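Local coordinates for ABC transporter substrate binding protein (Ribose) (Agrobacterium vitis, PDB 5DKV) that binds the sugar alpha-D-tagatopyranose between its two lobes and probably serves as the periplasmic solute-binding component of an ABC sugar transporter, at residues T37-Y42 / N228-L233. Sequence-based numbering, arbitrary orientation.
Sequences TTDAFY and NLFSGL. With T6T (alpha-D-tagatopyranose), chain E.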
# COMPACT_ATOMS: atom_id res chain seq x y z
N THR A 37 4.77 -9.37 6.39
CA THR A 37 6.21 -9.24 6.59
C THR A 37 7.04 -9.29 5.31
O THR A 37 8.01 -8.55 5.18
CB THR A 37 6.72 -10.34 7.54
OG1 THR A 37 6.24 -11.62 7.10
CG2 THR A 37 6.23 -10.07 8.93
N THR A 38 6.67 -10.20 4.39
CA THR A 38 7.40 -10.46 3.16
C THR A 38 6.81 -9.67 1.99
O THR A 38 6.26 -10.23 1.01
CB THR A 38 7.36 -11.93 2.82
OG1 THR A 38 5.99 -12.36 2.76
CG2 THR A 38 8.12 -12.75 3.87
N ASP A 39 6.86 -8.37 2.15
CA ASP A 39 6.20 -7.45 1.25
C ASP A 39 7.11 -6.24 1.22
O ASP A 39 7.35 -5.60 2.24
CB ASP A 39 4.78 -7.12 1.77
CG ASP A 39 4.02 -6.11 0.91
OD1 ASP A 39 4.63 -5.31 0.17
OD2 ASP A 39 2.76 -6.10 1.01
N ALA A 40 7.66 -5.95 0.05
CA ALA A 40 8.66 -4.89 -0.09
C ALA A 40 8.13 -3.53 0.36
O ALA A 40 8.89 -2.70 0.83
CB ALA A 40 9.13 -4.83 -1.55
N PHE A 41 6.82 -3.33 0.27
CA PHE A 41 6.23 -2.09 0.74
C PHE A 41 6.45 -1.94 2.24
O PHE A 41 6.93 -0.90 2.73
CB PHE A 41 4.74 -2.04 0.44
CG PHE A 41 4.01 -0.85 1.02
CD1 PHE A 41 4.06 0.37 0.40
CD2 PHE A 41 3.22 -0.99 2.15
CE1 PHE A 41 3.38 1.46 0.90
CE2 PHE A 41 2.53 0.11 2.67
CZ PHE A 41 2.62 1.34 2.06
N TYR A 42 6.11 -2.98 2.99
CA TYR A 42 6.24 -2.90 4.44
C TYR A 42 7.70 -2.97 4.87
O TYR A 42 8.09 -2.41 5.90
CB TYR A 42 5.41 -3.99 5.11
CG TYR A 42 3.92 -3.76 4.93
CD1 TYR A 42 3.29 -2.62 5.48
CD2 TYR A 42 3.14 -4.63 4.20
CE1 TYR A 42 1.94 -2.39 5.29
CE2 TYR A 42 1.77 -4.38 4.00
CZ TYR A 42 1.19 -3.27 4.56
OH TYR A 42 -0.16 -3.10 4.34
N ASN A 228 -2.04 -3.42 -6.48
CA ASN A 228 -0.98 -3.44 -5.47
C ASN A 228 0.17 -4.28 -6.02
O ASN A 228 0.10 -4.81 -7.13
CB ASN A 228 -1.47 -3.98 -4.10
CG ASN A 228 -1.47 -5.51 -4.00
OD1 ASN A 228 -1.68 -6.20 -4.99
ND2 ASN A 228 -1.29 -6.03 -2.78
N LEU A 229 1.24 -4.33 -5.24
CA LEU A 229 2.46 -5.01 -5.67
C LEU A 229 2.21 -6.36 -6.31
O LEU A 229 2.60 -6.61 -7.48
CB LEU A 229 3.38 -5.19 -4.47
CG LEU A 229 4.83 -5.54 -4.75
CD1 LEU A 229 5.73 -5.09 -3.59
CD2 LEU A 229 5.03 -7.02 -5.00
N PHE A 230 1.51 -7.22 -5.58
CA PHE A 230 1.33 -8.61 -6.00
C PHE A 230 0.41 -8.70 -7.22
O PHE A 230 0.64 -9.49 -8.12
CB PHE A 230 0.82 -9.44 -4.81
CG PHE A 230 1.80 -9.46 -3.69
CD1 PHE A 230 2.95 -10.21 -3.80
CD2 PHE A 230 1.62 -8.69 -2.56
CE1 PHE A 230 3.89 -10.20 -2.78
CE2 PHE A 230 2.57 -8.68 -1.55
CZ PHE A 230 3.69 -9.44 -1.67
N SER A 231 -0.60 -7.83 -7.28
CA SER A 231 -1.54 -7.82 -8.38
C SER A 231 -0.83 -7.41 -9.66
O SER A 231 -1.00 -8.01 -10.72
CB SER A 231 -2.67 -6.85 -8.11
OG SER A 231 -3.44 -7.26 -6.98
N GLY A 232 -0.03 -6.35 -9.56
CA GLY A 232 0.72 -5.88 -10.70
C GLY A 232 1.79 -6.86 -11.18
O GLY A 232 1.97 -7.05 -12.39
N LEU A 233 2.51 -7.46 -10.25
CA LEU A 233 3.53 -8.45 -10.57
C LEU A 233 2.91 -9.66 -11.26
O LEU A 233 3.37 -10.09 -12.32
CB LEU A 233 4.27 -8.86 -9.29
CG LEU A 233 5.33 -9.94 -9.41
CD1 LEU A 233 6.36 -9.54 -10.46
CD2 LEU A 233 5.97 -10.18 -8.03
O3 T6T E . 0.15 -1.83 -1.87
C3 T6T E . 0.75 -2.06 -0.61
C4 T6T E . -0.12 -1.51 0.44
O4 T6T E . -0.25 -0.06 0.26
C5 T6T E . -1.43 -2.17 0.42
O5 T6T E . -2.26 -1.74 1.51
C6 T6T E . -1.32 -3.67 0.60
O6 T6T E . -0.42 -4.21 -0.42
C2 T6T E . 0.89 -3.57 -0.37
O2 T6T E . 1.51 -3.76 0.88
C1 T6T E . 1.62 -4.30 -1.43
O1 T6T E . 2.93 -3.84 -1.57
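The sugar cleft of a type I periplasmic binding protein closes here, where the N-terminal ends of helices 40-56 and 229-241, one from each lobe, meet beside the bound tagatopyranose. D39 and N228 are the N-caps of these helices, and both also hold the ligand. The D39 side chain is extended from its backbone N (chi1 178°), which carries the carboxylate to the sugar: OD1 accepts from T6T O1 at 2.8 Å and OD2 from T6T O2 at 2.7 Å. OD1 also takes F41 N, on its anti side and 31° out of the carboxylate plane, so the short acidic side chain serves helix and hydroxyls together. From the other lobe L229 and F230 bring carbon atoms against this carboxylate. L229 CD1 also meets A40 CB at 4.0 Å, an ordinary apolar contact. The C-H edge of F230, slightly positive, probably suits T38 O and D39 OD2, 3.6 Å from CE2. F41 offers the sugar a flat apolar surface, T6T O4 lying over one face toward the rim; D116 and R178 help complete the pocket. The N228 amide divides the work: ND2 donates to T6T O6 (N-H...O 171°), whereas OD1 accepts the capping N-H of S231 from one face of its plane and S231 OG from the opposite one.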